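Local coordinates for tannase (Lactobacillus plantarum, PDB 3WA7), which hydrolyses galloyl ester bonds of tannins, probably through a serine nucleophile as in other alpha/beta-hydrolases, at residues A[72-77]-A[92-97]; A[201-206]-A[452-457]; A[155-160]-A[195-200]. One frame throughout, in Å; residues are numbered along the deposited sequence.

In the fold
Contact 1 comes first along the chain. It closes a loop of 14 residues, bringing the turn after strand 69-72 against the start of helix 95-103. Contact 3 follows. It closes a helical connection of 34 residues and sets strand 157-160 beside strand 199-203. Contact 2 opens on that same second strand and closes the longest loop, 245 residues, against the segment before helix 457-468. The three lie in series; none nests in or crosses another. They still meet in space. N160 of contact 3 bonds to N73 of contact 1 and S201 of contact 2, and T97 of contact 1 meets D454 of contact 2. Together they tie central strands to the loops around the probable active site.

Contact 1: residues A[72-77]-A[92-97]; sequences PNTVGG and PTNAGT. With SO4 (sulfate ion), chain C.
T74 and T93 mark the closest approach of the two backbones, their CA atoms 6.0 Å apart, and no hydrogen bond spans the gap. Packing therefore carries this contact. T74 sits in the middle of it. Its CG2 lies anti to its own carbonyl carbon and points at the loop 92-94, 4.4 Å from the CA of T93. OG1 bonds to the carbonyl of P82. P92, which follows a cis peptide bond, sets its ring beside the same residue: its CG is 3.7 Å from the carbonyl O of T74. N94 comes in from the helix side and slides past T74 in the opposite sense. Its ND2 stands 3.5 Å from the carbonyl O of N73.

Each segment is shaped by a small turn. In N73 the side chain folds back, and OD1 receives the backbone N of V75 at 2.9 Å on a lone pair, an Asx turn. Its ND2 goes on to the carbonyl of G165. In the other segment T93 OG1 accepts from the backbone N of A95 at 3.0 Å, an ST turn at the helix start, and D84 holds both that hydroxyl and the N of N94.

Past the turn, the N of G77 donates to O4 of a sulfate ion, probably from the crystallisation liquor, at 2.7 Å, and S163 OG also bonds that ion. A side chain at G76 would run into the sulfate. The G77 N-H and S163, the probable nucleophile, on one anion are consistent with an oxyanion hole, to which the loop after strand 69-72 contributes in this fold. N73 and V75 rest on helix 164-174, the backbone of N73 pairs with N160 of strand 157-160, and N94 leads into helix 95-103.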
loop_
_atom_site.group_PDB
_atom_site.type_symbol
_atom_site.label_atom_id
_atom_site.label_comp_id
_atom_site.label_asym_id
_atom_site.label_seq_id
_atom_site.Cartn_x
_atom_site.Cartn_y
_atom_site.Cartn_z
ATOM N N PRO A 72 -6.961 8.761 2.610
ATOM C CA PRO A 72 -6.974 7.300 2.590
ATOM C C PRO A 72 -7.639 6.789 1.323
ATOM O O PRO A 72 -8.447 7.488 0.714
ATOM C CB PRO A 72 -7.788 6.961 3.826
ATOM C CG PRO A 72 -8.858 8.026 3.787
ATOM C CD PRO A 72 -8.076 9.286 3.426
ATOM N N ASN A 73 -7.288 5.577 0.914
ATOM C CA ASN A 73 -7.922 4.994 -0.259
ATOM C C ASN A 73 -8.401 3.595 0.109
ATOM O O ASN A 73 -7.893 2.977 1.045
ATOM C CB ASN A 73 -6.963 4.960 -1.456
ATOM C CG ASN A 73 -5.883 3.908 -1.321
ATOM O OD1 ASN A 73 -6.156 2.710 -1.386
ATOM N ND2 ASN A 73 -4.646 4.353 -1.132
ATOM N N THR A 74 -9.386 3.098 -0.627
ATOM C CA THR A 74 -9.942 1.786 -0.341
ATOM C C THR A 74 -9.516 0.736 -1.359
ATOM O O THR A 74 -10.175 -0.291 -1.519
ATOM C CB THR A 74 -11.471 1.856 -0.319
ATOM O OG1 THR A 74 -11.940 2.347 -1.582
ATOM C CG2 THR A 74 -11.938 2.793 0.782
ATOM N N VAL A 75 -8.402 0.987 -2.033
ATOM C CA VAL A 75 -7.913 0.053 -3.034
ATOM C C VAL A 75 -7.332 -1.216 -2.431
ATOM O O VAL A 75 -6.536 -1.174 -1.489
ATOM C CB VAL A 75 -6.839 0.702 -3.939
ATOM C CG1 VAL A 75 -6.254 -0.337 -4.896
ATOM C CG2 VAL A 75 -7.452 1.846 -4.728
ATOM N N GLY A 76 -7.763 -2.340 -2.988
ATOM C CA GLY A 76 -7.286 -3.644 -2.572
ATOM C C GLY A 76 -7.236 -4.495 -3.828
ATOM O O GLY A 76 -8.087 -4.340 -4.701
ATOM N N GLY A 77 -6.244 -5.376 -3.930
ATOM C CA GLY A 77 -6.123 -6.240 -5.096
ATOM C C GLY A 77 -6.014 -5.510 -6.420
ATOM O O GLY A 77 -6.247 -6.100 -7.479
ATOM N N PRO A 92 -15.255 -2.559 0.471
ATOM C CA PRO A 92 -14.132 -2.233 1.353
ATOM C C PRO A 92 -14.307 -0.844 1.956
ATOM O O PRO A 92 -14.770 0.080 1.281
ATOM C CB PRO A 92 -12.942 -2.292 0.412
ATOM C CG PRO A 92 -13.511 -1.692 -0.834
ATOM C CD PRO A 92 -14.877 -2.359 -0.941
ATOM N N THR A 93 -13.937 -0.699 3.222
ATOM C CA THR A 93 -14.054 0.584 3.899
ATOM C C THR A 93 -13.126 0.683 5.101
ATOM O O THR A 93 -12.797 -0.320 5.739
ATOM C CB THR A 93 -15.505 0.836 4.387
ATOM O OG1 THR A 93 -15.566 2.084 5.088
ATOM C CG2 THR A 93 -15.957 -0.269 5.324
ATOM N N ASN A 94 -12.691 1.905 5.383
ATOM C CA ASN A 94 -11.841 2.187 6.529
ATOM C C ASN A 94 -12.563 3.306 7.279
ATOM O O ASN A 94 -11.942 4.217 7.822
ATOM C CB ASN A 94 -10.454 2.658 6.076
ATOM C CG ASN A 94 -9.704 1.600 5.279
ATOM O OD1 ASN A 94 -9.360 0.539 5.800
ATOM N ND2 ASN A 94 -9.447 1.888 4.007
ATOM N N ALA A 95 -13.893 3.218 7.290
ATOM C CA ALA A 95 -14.738 4.213 7.946
ATOM C C ALA A 95 -14.308 4.517 9.378
ATOM O O ALA A 95 -14.314 5.673 9.797
ATOM C CB ALA A 95 -16.194 3.753 7.931
ATOM N N GLY A 96 -13.948 3.477 10.124
ATOM C CA GLY A 96 -13.530 3.661 11.503
ATOM C C GLY A 96 -12.329 4.577 11.611
ATOM O O GLY A 96 -12.228 5.388 12.529
ATOM N N THR A 97 -11.408 4.446 10.667
ATOM C CA THR A 97 -10.219 5.281 10.665
ATOM C C THR A 97 -10.605 6.735 10.416
ATOM O O THR A 97 -10.062 7.641 11.044
ATOM C CB THR A 97 -9.231 4.815 9.588
ATOM O OG1 THR A 97 -8.810 3.481 9.892
ATOM C CG2 THR A 97 -8.018 5.735 9.534
HETATM S S SO4 C . -6.022 -7.363 -1.118
HETATM O O1 SO4 C . -7.265 -6.744 -0.625
HETATM O O2 SO4 C . -5.337 -8.049 -0.013
HETATM O O3 SO4 C . -6.358 -8.350 -2.154
HETATM O O4 SO4 C . -5.142 -6.322 -1.678
#

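Contact 2: residues A[201-206]-A[452-457]; sequences SAYCPI and SGDYDL
Y203 OH donates to D456 OD1 at 2.6 Å, a bond between the end of strand 199-203 and the loop 452-457. In this alpha/beta-hydrolase sheet the strand ends here, and the loop directly follows H451, the probable catalytic-triad histidine. The bond uses the syn lone pair of OD1, and the two groups meet tip to tip, ring and carboxylate planes 64° apart. R412 forms a salt bridge with the other oxygen, OD2, and is likely to steady the carboxylate.

The G453-D454 peptide stands steeply over one face of the Y203 ring, its D454 N edge inward, 3.4 Å above the ring centre. G453 CA sits 3.6 Å from Y203 CG, and a CB on this glycine would clash with the tyrosine CB. Y455 adds a T-shaped stack. The edge of Y203 points at its face, with centroids 5.4 Å apart and planes at 76°. The D454 side chain crosses Y203 at about a right angle, its OD1 3.4 Å from Y203 CE1, planes 62° apart; OD1 also accepts from N160, and OD2 bonds T97. C204, whose side chain touches D419 and H451, brings its SG to 3.6 Å from the carbonyl O of S452.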
loop_
_atom_site.group_PDB
_atom_site.type_symbol
_atom_site.label_atom_id
_atom_site.label_comp_id
_atom_site.label_asym_id
_atom_site.label_seq_id
_atom_site.Cartn_x
_atom_site.Cartn_y
_atom_site.Cartn_z
ATOM N N SER A 201 1.754 7.014 4.605
ATOM C CA SER A 201 1.431 5.955 5.547
ATOM C C SER A 201 1.036 4.788 4.650
ATOM O O SER A 201 0.183 4.933 3.767
ATOM C CB SER A 201 0.258 6.322 6.452
ATOM O OG SER A 201 -0.118 5.188 7.216
ATOM N N ALA A 202 1.661 3.636 4.856
ATOM C CA ALA A 202 1.352 2.482 4.028
ATOM C C ALA A 202 1.405 1.174 4.792
ATOM O O ALA A 202 2.401 0.864 5.450
ATOM C CB ALA A 202 2.308 2.424 2.842
ATOM N N TYR A 203 0.320 0.413 4.705
ATOM C CA TYR A 203 0.246 -0.890 5.347
ATOM C C TYR A 203 0.443 -1.949 4.271
ATOM O O TYR A 203 -0.159 -1.875 3.195
ATOM C CB TYR A 203 -1.104 -1.079 6.040
ATOM C CG TYR A 203 -1.288 -0.156 7.220
ATOM C CD1 TYR A 203 -1.771 1.139 7.048
ATOM C CD2 TYR A 203 -0.936 -0.564 8.508
ATOM C CE1 TYR A 203 -1.901 2.008 8.128
ATOM C CE2 TYR A 203 -1.060 0.295 9.591
ATOM C CZ TYR A 203 -1.545 1.581 9.394
ATOM O OH TYR A 203 -1.681 2.428 10.469
ATOM N N CYS A 204 1.306 -2.917 4.569
ATOM C CA CYS A 204 1.648 -4.012 3.663
ATOM C C CYS A 204 1.586 -3.623 2.188
ATOM O O CYS A 204 0.877 -4.244 1.399
ATOM C CB CYS A 204 0.756 -5.237 3.928
ATOM S SG CYS A 204 -1.042 -4.994 3.806
ATOM N N PRO A 205 2.347 -2.590 1.794
ATOM C CA PRO A 205 2.335 -2.160 0.394
ATOM C C PRO A 205 2.802 -3.252 -0.561
ATOM O O PRO A 205 3.951 -3.693 -0.511
ATOM C CB PRO A 205 3.261 -0.944 0.393
ATOM C CG PRO A 205 4.235 -1.263 1.500
ATOM C CD PRO A 205 3.319 -1.808 2.579
ATOM N N ILE A 206 1.894 -3.694 -1.422
ATOM C CA ILE A 206 2.214 -4.726 -2.397
ATOM C C ILE A 206 2.763 -3.982 -3.608
ATOM O O ILE A 206 2.022 -3.629 -4.525
ATOM C CB ILE A 206 0.955 -5.528 -2.777
ATOM C CG1 ILE A 206 0.332 -6.136 -1.517
ATOM C CG2 ILE A 206 1.312 -6.627 -3.770
ATOM C CD1 ILE A 206 1.213 -7.168 -0.819
ATOM N N SER A 452 -3.372 -6.925 6.597
ATOM C CA SER A 452 -4.392 -5.950 6.970
ATOM C C SER A 452 -3.760 -4.589 7.219
ATOM O O SER A 452 -2.558 -4.418 7.041
ATOM C CB SER A 452 -5.089 -6.411 8.247
ATOM O OG SER A 452 -4.144 -6.522 9.300
ATOM N N GLY A 453 -4.575 -3.623 7.637
ATOM C CA GLY A 453 -4.063 -2.293 7.917
ATOM C C GLY A 453 -4.919 -1.542 8.924
ATOM O O GLY A 453 -5.911 -2.078 9.418
ATOM N N ASP A 454 -4.521 -0.310 9.236
ATOM C CA ASP A 454 -5.258 0.548 10.166
ATOM C C ASP A 454 -5.566 -0.100 11.519
ATOM O O ASP A 454 -6.587 0.203 12.136
ATOM C CB ASP A 454 -6.573 0.999 9.516
ATOM C CG ASP A 454 -6.358 1.922 8.323
ATOM O OD1 ASP A 454 -5.265 1.888 7.722
ATOM O OD2 ASP A 454 -7.294 2.674 7.973
ATOM N N TYR A 455 -4.680 -0.973 11.988
ATOM C CA TYR A 455 -4.887 -1.662 13.263
ATOM C C TYR A 455 -4.138 -1.027 14.432
ATOM O O TYR A 455 -4.221 -1.509 15.564
ATOM C CB TYR A 455 -4.459 -3.127 13.118
ATOM C CG TYR A 455 -3.130 -3.287 12.416
ATOM C CD1 TYR A 455 -1.942 -2.910 13.038
ATOM C CD2 TYR A 455 -3.064 -3.760 11.105
ATOM C CE1 TYR A 455 -0.721 -2.993 12.377
ATOM C CE2 TYR A 455 -1.847 -3.849 10.433
ATOM C CZ TYR A 455 -0.680 -3.461 11.076
ATOM O OH TYR A 455 0.523 -3.522 10.410
ATOM N N ASP A 456 -3.423 0.059 14.158
ATOM C CA ASP A 456 -2.627 0.752 15.169
ATOM C C ASP A 456 -2.832 2.262 15.094
ATOM O O ASP A 456 -1.865 3.021 15.127
ATOM C CB ASP A 456 -1.151 0.449 14.920
ATOM C CG ASP A 456 -0.728 0.804 13.506
ATOM O OD1 ASP A 456 -1.609 1.213 12.721
ATOM O OD2 ASP A 456 0.469 0.676 13.172
ATOM N N LEU A 457 -4.083 2.700 15.003
ATOM C CA LEU A 457 -4.372 4.125 14.881
ATOM C C LEU A 457 -3.753 5.017 15.956
ATOM O O LEU A 457 -3.384 6.161 15.677
ATOM C CB LEU A 457 -5.888 4.344 14.808
ATOM C CG LEU A 457 -6.562 3.609 13.642
ATOM C CD1 LEU A 457 -8.028 4.019 13.562
ATOM C CD2 LEU A 457 -5.847 3.931 12.331
#

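Contact 3: residues A[155-160]-A[195-200]; sequences NRIITN and DDIFAV
The F198 ring is covered on one face by R156, with the CD carbon 3.5 Å from the ring centroid and only 4° off the normal, a CH-pi contact. The guanidinium beyond it lies nearly flat on the ring, planes at 16°, an off-centre cation-pi pair. I158 CG1 meets the ring at its edge, 4.2 Å from CD2. The arginine chain bends at chi2 (-67°), which folds the guanidinium back over the phenylalanine. NH1 is then held by N155 O at 2.9 Å; that donor stands well above the carbonyl plane. H410 and helix 457-468 also touch the F198 ring. At F198 an alanine would probably leave the R156 guanidinium without its stacking partner, held mainly by N155 O, and open a gap beside I158.

Strands 157-160 and 199-203 are neighbours in the central alpha/beta-hydrolase sheet, joined by a helical beta-alpha-beta crossover. The two strands pair in parallel, I158 with A199 and T159 with V200. At the start of the pairing I157 O accepts two bonds, from F198 N at 3.0 Å and from A199 N at 3.2 Å. T159 N then donates to A199 O. On the side of helix 131-145, I157 CG2 packs on I197 CG2 at 3.6 Å. I197 CD1 reaches T159 OG1 at 3.3 Å, and S169 bonds that hydroxyl.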
loop_
_atom_site.group_PDB
_atom_site.type_symbol
_atom_site.label_atom_id
_atom_site.label_comp_id
_atom_site.label_asym_id
_atom_site.label_seq_id
_atom_site.Cartn_x
_atom_site.Cartn_y
_atom_site.Cartn_z
ATOM N N ASN A 155 -0.458 21.584 2.543
ATOM C CA ASN A 155 0.973 21.310 2.591
ATOM C C ASN A 155 1.223 20.166 3.570
ATOM O O ASN A 155 2.365 19.781 3.824
ATOM C CB ASN A 155 1.737 22.554 3.042
ATOM C CG ASN A 155 1.597 23.699 2.066
ATOM O OD1 ASN A 155 1.909 23.556 0.881
ATOM N ND2 ASN A 155 1.119 24.840 2.551
ATOM N N ARG A 156 0.136 19.627 4.109
ATOM C CA ARG A 156 0.204 18.524 5.060
ATOM C C ARG A 156 -0.697 17.364 4.639
ATOM O O ARG A 156 -1.450 16.814 5.448
ATOM C CB ARG A 156 -0.191 19.018 6.453
ATOM C CG ARG A 156 0.746 20.077 7.008
ATOM C CD ARG A 156 2.136 19.511 7.292
ATOM N NE ARG A 156 3.008 20.525 7.881
ATOM C CZ ARG A 156 3.767 21.367 7.185
ATOM N NH1 ARG A 156 3.786 21.322 5.859
ATOM N NH2 ARG A 156 4.494 22.278 7.822
ATOM N N ILE A 157 -0.618 17.001 3.362
ATOM C CA ILE A 157 -1.401 15.892 2.834
ATOM C C ILE A 157 -0.667 14.609 3.189
ATOM O O ILE A 157 0.528 14.479 2.934
ATOM C CB ILE A 157 -1.553 15.980 1.297
ATOM C CG1 ILE A 157 -2.461 17.160 0.932
ATOM C CG2 ILE A 157 -2.127 14.672 0.754
ATOM C CD1 ILE A 157 -2.615 17.383 -0.573
ATOM N N ILE A 158 -1.384 13.674 3.796
ATOM C CA ILE A 158 -0.803 12.405 4.200
ATOM C C ILE A 158 -1.669 11.293 3.648
ATOM O O ILE A 158 -2.830 11.159 4.021
ATOM C CB ILE A 158 -0.743 12.287 5.737
ATOM C CG1 ILE A 158 0.051 13.465 6.306
ATOM C CG2 ILE A 158 -0.083 10.965 6.143
ATOM C CD1 ILE A 158 0.054 13.533 7.811
ATOM N N THR A 159 -1.107 10.505 2.739
ATOM C CA THR A 159 -1.863 9.408 2.155
ATOM C C THR A 159 -1.807 8.173 3.043
ATOM O O THR A 159 -0.891 8.008 3.849
ATOM C CB THR A 159 -1.336 9.033 0.753
ATOM O OG1 THR A 159 0.091 8.885 0.797
ATOM C CG2 THR A 159 -1.718 10.095 -0.263
ATOM N N ASN A 160 -2.812 7.318 2.903
ATOM C CA ASN A 160 -2.860 6.082 3.666
ATOM C C ASN A 160 -3.574 5.033 2.841
ATOM O O ASN A 160 -4.490 5.341 2.079
ATOM C CB ASN A 160 -3.592 6.279 4.996
ATOM C CG ASN A 160 -3.517 5.049 5.880
ATOM O OD1 ASN A 160 -2.450 4.458 6.047
ATOM N ND2 ASN A 160 -4.647 4.658 6.454
ATOM N N ASP A 195 1.181 17.606 -7.239
ATOM C CA ASP A 195 0.667 16.414 -6.569
ATOM C C ASP A 195 1.659 15.785 -5.589
ATOM O O ASP A 195 1.482 14.643 -5.163
ATOM C CB ASP A 195 0.193 15.366 -7.593
ATOM C CG ASP A 195 1.255 15.010 -8.612
ATOM O OD1 ASP A 195 2.374 14.632 -8.206
ATOM O OD2 ASP A 195 0.960 15.098 -9.824
ATOM N N ASP A 196 2.704 16.527 -5.232
ATOM C CA ASP A 196 3.669 16.029 -4.261
ATOM C C ASP A 196 2.966 16.159 -2.912
ATOM O O ASP A 196 2.152 17.066 -2.718
ATOM C CB ASP A 196 4.957 16.866 -4.287
ATOM C CG ASP A 196 4.715 18.328 -3.964
ATOM O OD1 ASP A 196 5.094 18.769 -2.858
ATOM O OD2 ASP A 196 4.144 19.037 -4.819
ATOM N N ILE A 197 3.257 15.251 -1.988
ATOM C CA ILE A 197 2.610 15.288 -0.684
ATOM C C ILE A 197 3.594 15.405 0.473
ATOM O O ILE A 197 4.809 15.336 0.284
ATOM C CB ILE A 197 1.717 14.047 -0.478
ATOM C CG1 ILE A 197 2.562 12.773 -0.563
ATOM C CG2 ILE A 197 0.603 14.038 -1.530
ATOM C CD1 ILE A 197 1.771 11.494 -0.345
ATOM N N PHE A 198 3.048 15.572 1.671
ATOM C CA PHE A 198 3.839 15.741 2.887
ATOM C C PHE A 198 4.358 14.451 3.521
ATOM O O PHE A 198 5.528 14.366 3.895
ATOM C CB PHE A 198 3.006 16.511 3.915
ATOM C CG PHE A 198 3.707 16.734 5.228
ATOM C CD1 PHE A 198 4.796 17.594 5.314
ATOM C CD2 PHE A 198 3.254 16.106 6.385
ATOM C CE1 PHE A 198 5.426 17.829 6.540
ATOM C CE2 PHE A 198 3.877 16.334 7.618
ATOM C CZ PHE A 198 4.964 17.198 7.693
ATOM N N ALA A 199 3.494 13.454 3.651
ATOM C CA ALA A 199 3.908 12.204 4.275
ATOM C C ALA A 199 3.155 11.005 3.734
ATOM O O ALA A 199 2.059 11.135 3.182
ATOM C CB ALA A 199 3.723 12.296 5.786
ATOM N N VAL A 200 3.754 9.834 3.916
ATOM C CA VAL A 200 3.180 8.586 3.443
ATOM C C VAL A 200 2.960 7.571 4.557
ATOM O O VAL A 200 3.860 7.309 5.355
ATOM C CB VAL A 200 4.111 7.903 2.403
ATOM C CG1 VAL A 200 3.613 6.490 2.092
ATOM C CG2 VAL A 200 4.176 8.726 1.134
#